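Local atomic coordinates of 2-C-methyl-D-erythritol 2,4-cyclodiphosphate synthase (Thermus thermophilus, PDB entry 1IV3), a protein that catalyses the conversion of 4-diphosphocytidyl-2-C-methyl-D-erythritol 2-phosphate to 2-C-methyl-D-erythritol 2,4-cyclodiphosphate with release of CMP, a step of non-mevalonate isoprenoid synthesis. Residues A[23-28]-A[103-108]; A[111-116]-A[127-132]. The protein carries 3 engineered substitutions. One frame throughout, in Å; residues are numbered along the deposited sequence.

Contact 1 of 2, residues A[23-28]-A[103-108]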
ATOM      1  N   LEU A  23       0.729   6.670  21.271  1.00  8.17           N
ATOM      2  CA  LEU A  23       1.170   7.819  22.057  1.00  9.12           C
ATOM      3  C   LEU A  23       0.485   9.135  21.713  1.00 12.77           C
ATOM      4  O   LEU A  23       0.091   9.386  20.561  1.00 11.08           O
ATOM      5  CB  LEU A  23       2.655   8.060  21.787  1.00 11.49           C
ATOM      6  CG  LEU A  23       3.593   6.868  21.928  1.00 13.39           C
ATOM      7  CD1 LEU A  23       5.025   7.334  21.669  1.00 13.05           C
ATOM      8  CD2 LEU A  23       3.431   6.215  23.296  1.00 15.42           C
ATOM      9  N   LEU A  24       0.405  10.003  22.721  1.00 12.41           N
ATOM     10  CA  LEU A  24       0.039  11.398  22.500  1.00 15.13           C
ATOM     11  C   LEU A  24       1.154  12.166  21.796  1.00 17.30           C
ATOM     12  O   LEU A  24       2.279  12.248  22.263  1.00 21.16           O
ATOM     13  CB  LEU A  24      -0.298  12.064  23.842  1.00 17.46           C
ATOM     14  CG  LEU A  24      -1.458  13.064  23.853  1.00 26.41           C
ATOM     15  CD1 LEU A  24      -1.308  14.032  25.024  1.00 26.17           C
ATOM     16  CD2 LEU A  24      -1.585  13.830  22.554  1.00 24.99           C
ATOM     17  N   ILE A  25       0.878  12.766  20.645  1.00 16.69           N
ATOM     18  CA  ILE A  25       1.913  13.542  19.979  1.00 19.01           C
ATOM     19  C   ILE A  25       1.586  15.034  19.948  1.00 22.72           C
ATOM     20  O   ILE A  25       0.571  15.451  19.371  1.00 16.31           O
ATOM     21  CB  ILE A  25       2.101  13.041  18.542  1.00 18.85           C
ATOM     22  CG1 ILE A  25       2.435  11.544  18.509  1.00 17.40           C
ATOM     23  CG2 ILE A  25       3.154  13.860  17.821  1.00 28.94           C
ATOM     24  CD1 ILE A  25       3.702  11.282  19.313  1.00 20.44           C
ATOM     25  N   PRO A  26       2.475  15.829  20.542  1.00 20.56           N
ATOM     26  CA  PRO A  26       2.257  17.288  20.583  1.00 25.53           C
ATOM     27  C   PRO A  26       2.070  17.803  19.159  1.00 16.79           C
ATOM     28  O   PRO A  26       2.901  17.505  18.310  1.00 15.23           O
ATOM     29  CB  PRO A  26       3.537  17.815  21.221  1.00 29.92           C
ATOM     30  CG  PRO A  26       4.033  16.654  22.041  1.00 25.38           C
ATOM     31  CD  PRO A  26       3.750  15.458  21.174  1.00 17.49           C
ATOM     32  N   SER A  27       0.966  18.521  18.922  1.00 16.73           N
ATOM     33  CA  SER A  27       0.545  18.859  17.580  1.00 15.73           C
ATOM     34  C   SER A  27      -0.515  19.954  17.538  1.00 17.86           C
ATOM     35  O   SER A  27      -1.349  20.016  18.436  1.00 22.83           O
ATOM     36  CB  SER A  27      -0.017  17.599  16.903  1.00 15.05           C
ATOM     37  OG  SER A  27      -0.461  17.868  15.575  1.00 18.36           O
ATOM     38  N   PRO A  28      -0.485  20.777  16.500  1.00 20.52           N
ATOM     39  CA  PRO A  28      -1.532  21.781  16.273  1.00 19.37           C
ATOM     40  C   PRO A  28      -2.808  21.146  15.734  1.00 20.71           C
ATOM     41  O   PRO A  28      -3.824  21.832  15.647  1.00 23.92           O
ATOM     42  CB  PRO A  28      -0.930  22.686  15.193  1.00 19.32           C
ATOM     43  CG  PRO A  28      -0.001  21.788  14.437  1.00 28.07           C
ATOM     44  CD  PRO A  28       0.568  20.835  15.464  1.00 25.25           C
ATOM     45  N   PRO A 103       2.172  17.331  12.385  1.00 18.68           N
ATOM     46  CA  PRO A 103       3.478  17.849  12.779  1.00 20.53           C
ATOM     47  C   PRO A 103       4.610  16.948  12.287  1.00 24.74           C
ATOM     48  O   PRO A 103       4.351  15.837  11.821  1.00 26.67           O
ATOM     49  CB  PRO A 103       3.438  17.766  14.312  1.00 26.38           C
ATOM     50  CG  PRO A 103       2.624  16.535  14.553  1.00 24.68           C
ATOM     51  CD  PRO A 103       1.557  16.556  13.499  1.00 24.48           C
ATOM     52  N   LYS A 104       5.854  17.404  12.385  1.00 17.79           N
ATOM     53  CA  LYS A 104       6.991  16.541  12.092  1.00 23.03           C
ATOM     54  C   LYS A 104       7.040  15.364  13.066  1.00 19.06           C
ATOM     55  O   LYS A 104       6.923  15.574  14.284  1.00 15.09           O
ATOM     56  CB  LYS A 104       8.304  17.338  12.186  1.00 23.44           C
ATOM     57  CG  LYS A 104       8.373  18.422  11.107  1.00 32.91           C
ATOM     58  CD  LYS A 104       9.699  19.163  11.148  1.00 48.64           C
ATOM     59  CE  LYS A 104      10.369  19.175   9.777  1.00 50.90           C
ATOM     60  NZ  LYS A 104       9.941  20.364   8.977  1.00 72.46           N
ATOM     61  N   LEU A 105       7.222  14.162  12.533  1.00 13.47           N
ATOM     62  CA  LEU A 105       7.270  12.984  13.413  1.00 13.93           C
ATOM     63  C   LEU A 105       8.685  12.588  13.787  1.00 12.92           C
ATOM     64  O   LEU A 105       8.905  11.862  14.764  1.00 10.08           O
ATOM     65  CB  LEU A 105       6.483  11.837  12.758  1.00 15.93           C
ATOM     66  CG  LEU A 105       4.964  12.049  12.615  1.00 13.69           C
ATOM     67  CD1 LEU A 105       4.277  10.782  12.127  1.00 11.61           C
ATOM     68  CD2 LEU A 105       4.329  12.491  13.935  1.00 11.84           C
ATOM     69  N   GLY A 106       9.660  13.090  13.015  1.00 19.33           N
ATOM     70  CA  GLY A 106      11.063  12.816  13.288  1.00 16.85           C
ATOM     71  C   GLY A 106      11.499  12.854  14.739  1.00 19.85           C
ATOM     72  O   GLY A 106      12.094  11.868  15.234  1.00 16.59           O
ATOM     73  N   PRO A 107      11.204  13.947  15.436  1.00 18.62           N
ATOM     74  CA  PRO A 107      11.647  14.070  16.832  1.00 27.89           C
ATOM     75  C   PRO A 107      11.029  13.010  17.738  1.00 23.80           C
ATOM     76  O   PRO A 107      11.521  12.859  18.867  1.00 30.56           O
ATOM     77  CB  PRO A 107      11.171  15.467  17.251  1.00 19.30           C
ATOM     78  CG  PRO A 107      11.028  16.204  15.968  1.00 15.84           C
ATOM     79  CD  PRO A 107      10.474  15.154  15.027  1.00 25.16           C
ATOM     80  N   HIS A 108       9.998  12.306  17.271  1.00 16.09           N
ATOM     81  CA  HIS A 108       9.311  11.299  18.086  1.00 14.55           C
ATOM     82  C   HIS A 108       9.595   9.869  17.667  1.00  9.98           C
ATOM     83  O   HIS A 108       8.971   8.906  18.141  1.00 11.65           O
ATOM     84  CB  HIS A 108       7.782  11.526  17.998  1.00 14.89           C
ATOM     85  CG  HIS A 108       7.430  12.895  18.513  1.00 15.39           C
ATOM     86  ND1 HIS A 108       7.074  13.959  17.726  1.00 24.08           N
ATOM     87  CD2 HIS A 108       7.418  13.337  19.795  1.00 12.95           C
ATOM     88  CE1 HIS A 108       6.845  15.015  18.491  1.00 15.54           C
ATOM     89  NE2 HIS A 108       7.046  14.657  19.744  1.00 20.76           N
TER
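Ile25 packs over one face of the His108 imidazole in a CH-pi contact, joining the hairpin of strands 18-20 and 23-25 to the loop between strand 91-99 and helix 109-120. The methyl CG2 of Ile25 sits 4.1 Å from the centroid of the His108 ring, 23° off the normal and displaced toward the rim. CG2 is anti to the backbone N of Ile25, which leaves CG1 beside that N. From CG1, a chi2 of -58° turns CD1 to within 4.1 Å of His108 CG. Pro26 adds a second, oblique approach, its CD lying 3.7 Å from His108 NE2. An alanine at His108 would remove the imidazole and would probably leave a gap beside Ile25 CG2 and Pro26 CD.

Three further pairs are apolar. Ile25 CG2 also meets Leu105 CD2 and Pro103 CG, each at 4.3 Å, and the Pro28 ring edges up to Pro103, which follows a cis peptide bond and is itself packed on Leu18. Pro103 to Gly106 are part of the substrate-binding site, so the contact sets the hairpin beside that loop.

No hydrogen bond crosses the contact. His108, the N-cap of the helix, has its N bonded to Leu105 O at 2.8 Å, while its ND1 is buried here without a polar partner. Ser27 hydrogen-bonds through OG to Val29 O, and that same OG lies 3.2 Å from Pro103 CD.

Contact 2 of 2, residues A[111-116]-A[127-132]; sequences ALVDSL and IGLTFK
The Phe131 ring is met obliquely by Leu112, whose CD1 comes within 3.7 Å of Phe131 CZ and is a little farther from CE1. Phe131 has CG beside its backbone N (chi1 -55°), and the ring reaches back to the helix although the residue's CB does not point at it. This is helix-on-strand packing within a beta-alpha-beta unit: helix 109-120 follows strand 91-99 and leads into its parallel neighbour, strand 127-132. The helix and strand segments run roughly antiparallel, at 146°, with their axes 9.0 Å apart at closest approach.

Leu129 is the middle of the three strand side chains that meet the helix. Its CG is anti to the backbone N (chi1 172°), and its CD2 touches both Leu112 CB at 3.7 Å and Val113 CG2 at 3.8 Å.

The strand's other partners reach beyond the helix. The backbones of Gly128, Thr130 and Lys132 hydrogen-bond to strand 91-99, and Phe131 and Lys132 are substrate-site residues placed at the subunit interface. Phe131 N is hydrogen-bonded to Asp56 OD2 of the second subunit. Lys132 NZ is hydrogen-bonded to OD1 of Asp8 of the second subunit, a residue that ligates magnesium in its own chain.

All the pairs between helix and strand are apolar; no hydrogen bond links the two segments. Ile127, two residues before Leu129 on the strand, also points toward the helix. Its CG2 meets Val113 CG1 at 4.0 Å and Leu116 CD1 at 3.9 Å, while its CD1 lies against Leu116 CB.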
ATOM      1  N   ALA A 111      10.448   7.235  20.443  1.00 10.52           N
ATOM      2  CA  ALA A 111       9.287   6.910  21.270  1.00 12.54           C
ATOM      3  C   ALA A 111       8.259   6.096  20.486  1.00  8.08           C
ATOM      4  O   ALA A 111       7.694   5.135  20.991  1.00 10.58           O
ATOM      5  CB  ALA A 111       8.643   8.187  21.781  1.00 10.18           C
ATOM      6  N   LEU A 112       7.970   6.480  19.248  1.00 12.68           N
ATOM      7  CA  LEU A 112       6.969   5.769  18.439  1.00  9.47           C
ATOM      8  C   LEU A 112       7.371   4.326  18.182  1.00  9.36           C
ATOM      9  O   LEU A 112       6.622   3.356  18.371  1.00 12.71           O
ATOM     10  CB  LEU A 112       6.794   6.509  17.116  1.00  8.98           C
ATOM     11  CG  LEU A 112       6.093   7.864  17.257  1.00 10.76           C
ATOM     12  CD1 LEU A 112       6.237   8.763  16.033  1.00 11.19           C
ATOM     13  CD2 LEU A 112       4.631   7.566  17.568  1.00  8.80           C
ATOM     14  N   VAL A 113       8.626   4.171  17.742  1.00 12.21           N
ATOM     15  CA  VAL A 113       9.111   2.805  17.511  1.00 11.65           C
ATOM     16  C   VAL A 113       9.143   1.990  18.794  1.00  8.17           C
ATOM     17  O   VAL A 113       8.789   0.807  18.829  1.00 13.03           O
ATOM     18  CB  VAL A 113      10.503   2.818  16.868  1.00 14.64           C
ATOM     19  CG1 VAL A 113      11.079   1.414  16.788  1.00 17.22           C
ATOM     20  CG2 VAL A 113      10.364   3.472  15.492  1.00 11.52           C
ATOM     21  N   ASP A 114       9.573   2.610  19.886  1.00  9.50           N
ATOM     22  CA  ASP A 114       9.601   1.878  21.151  1.00 10.76           C
ATOM     23  C   ASP A 114       8.197   1.411  21.521  1.00  8.40           C
ATOM     24  O   ASP A 114       8.012   0.342  22.049  1.00 11.68           O
ATOM     25  CB  ASP A 114      10.107   2.771  22.277  1.00 12.90           C
ATOM     26  CG  ASP A 114      11.614   2.963  22.270  1.00 17.69           C
ATOM     27  OD1 ASP A 114      12.312   2.307  21.476  1.00 21.51           O
ATOM     28  OD2 ASP A 114      12.047   3.784  23.107  1.00 21.90           O
ATOM     29  N   SER A 115       7.206   2.260  21.270  1.00 10.47           N
ATOM     30  CA  SER A 115       5.829   1.910  21.659  1.00  8.89           C
ATOM     31  C   SER A 115       5.373   0.744  20.815  1.00 12.47           C
ATOM     32  O   SER A 115       4.829  -0.248  21.285  1.00 12.81           O
ATOM     33  CB  SER A 115       4.959   3.155  21.523  1.00 10.98           C
ATOM     34  OG  SER A 115       3.608   2.913  21.829  1.00 15.10           O
ATOM     35  N   LEU A 116       5.622   0.809  19.497  1.00 10.64           N
ATOM     36  CA  LEU A 116       5.193  -0.325  18.669  1.00  9.49           C
ATOM     37  C   LEU A 116       5.884  -1.617  19.084  1.00 10.52           C
ATOM     38  O   LEU A 116       5.280  -2.690  19.098  1.00 11.09           O
ATOM     39  CB  LEU A 116       5.506  -0.029  17.206  1.00 10.65           C
ATOM     40  CG  LEU A 116       4.672   1.067  16.528  1.00  7.40           C
ATOM     41  CD1 LEU A 116       4.987   1.105  15.032  1.00 10.44           C
ATOM     42  CD2 LEU A 116       3.187   0.841  16.771  1.00 11.47           C
ATOM     43  N   ILE A 127      10.513  -3.703  13.606  1.00 10.01           N
ATOM     44  CA  ILE A 127       9.523  -2.627  13.529  1.00 10.27           C
ATOM     45  C   ILE A 127       9.983  -1.667  12.427  1.00 11.28           C
ATOM     46  O   ILE A 127      10.977  -0.961  12.610  1.00 12.19           O
ATOM     47  CB  ILE A 127       9.321  -1.845  14.837  1.00  8.88           C
ATOM     48  CG1 ILE A 127       8.782  -2.672  16.008  1.00 11.26           C
ATOM     49  CG2 ILE A 127       8.407  -0.635  14.585  1.00 12.43           C
ATOM     50  CD1 ILE A 127       7.385  -3.194  15.711  1.00 12.21           C
ATOM     51  N   GLY A 128       9.279  -1.651  11.291  1.00 10.52           N
ATOM     52  CA  GLY A 128       9.727  -0.786  10.208  1.00  9.90           C
ATOM     53  C   GLY A 128       8.778   0.396  10.074  1.00  8.84           C
ATOM     54  O   GLY A 128       7.770   0.271   9.397  1.00 14.10           O
ATOM     55  N   LEU A 129       9.085   1.503  10.730  1.00  9.39           N
ATOM     56  CA  LEU A 129       8.227   2.675  10.725  1.00  9.33           C
ATOM     57  C   LEU A 129       8.863   3.750   9.853  1.00 13.39           C
ATOM     58  O   LEU A 129      10.019   4.099  10.125  1.00 10.92           O
ATOM     59  CB  LEU A 129       8.044   3.144  12.172  1.00  8.98           C
ATOM     60  CG  LEU A 129       7.314   4.477  12.354  1.00 11.67           C
ATOM     61  CD1 LEU A 129       5.928   4.460  11.728  1.00 12.18           C
ATOM     62  CD2 LEU A 129       7.206   4.824  13.848  1.00  9.95           C
ATOM     63  N   THR A 130       8.184   4.243   8.815  1.00  8.61           N
ATOM     64  CA  THR A 130       8.750   5.359   8.054  1.00  6.16           C
ATOM     65  C   THR A 130       7.715   6.480   8.005  1.00 10.60           C
ATOM     66  O   THR A 130       6.520   6.201   8.130  1.00  9.52           O
ATOM     67  CB  THR A 130       9.132   4.982   6.609  1.00  8.49           C
ATOM     68  OG1 THR A 130       7.965   4.493   5.927  1.00 11.97           O
ATOM     69  CG2 THR A 130      10.145   3.854   6.602  1.00 11.99           C
ATOM     70  N   PHE A 131       8.170   7.717   7.806  1.00 10.40           N
ATOM     71  CA  PHE A 131       7.346   8.913   7.857  1.00 10.48           C
ATOM     72  C   PHE A 131       7.407   9.666   6.536  1.00 11.28           C
ATOM     73  O   PHE A 131       8.510   9.773   5.982  1.00 12.90           O
ATOM     74  CB  PHE A 131       7.839   9.868   8.959  1.00 13.45           C
ATOM     75  CG  PHE A 131       7.943   9.277  10.344  1.00 11.18           C
ATOM     76  CD1 PHE A 131       7.005   8.410  10.860  1.00 10.55           C
ATOM     77  CD2 PHE A 131       9.031   9.612  11.143  1.00 15.08           C
ATOM     78  CE1 PHE A 131       7.153   7.913  12.139  1.00 13.93           C
ATOM     79  CE2 PHE A 131       9.182   9.124  12.413  1.00 13.54           C
ATOM     80  CZ  PHE A 131       8.232   8.255  12.933  1.00 11.98           C
ATOM     81  N   LYS A 132       6.262  10.149   6.102  1.00 10.21           N
ATOM     82  CA  LYS A 132       6.153  10.921   4.883  1.00 11.02           C
ATOM     83  C   LYS A 132       5.179  12.083   5.112  1.00 11.60           C
ATOM     84  O   LYS A 132       4.326  12.045   5.991  1.00 12.37           O
ATOM     85  CB  LYS A 132       5.633  10.116   3.693  1.00 13.18           C
ATOM     86  CG  LYS A 132       6.384   8.842   3.401  1.00 22.21           C
ATOM     87  CD  LYS A 132       7.756   9.062   2.796  1.00 20.98           C
ATOM     88  CE  LYS A 132       7.712   9.971   1.575  1.00 22.61           C
ATOM     89  NZ  LYS A 132       9.093  10.182   1.043  1.00 19.19           N
TER

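Overall arrangement
From the N terminus, the chain leaves strand 3-14 and forms the small hairpin that supplies segment 23-28. Contact 1 then closes a long loop, holding helices 39-50, 57-60 and 73-86 and strands 29-31 and 91-99, when the chain returns at 103-108. Helix 109-120 starts right afterwards, and contact 2 closes a much shorter loop from that helix to the outermost strand 127-132. The two closures are in series, neither nesting nor crossing, yet they touch: Leu23 CD1 packs on Ala111 O at 3.5 Å, and Leu105 O lies 3.6 Å from Phe131 CE2. Together they tie the hairpin, the substrate-binding loop and helix 109-120 to the edge strand 127-132.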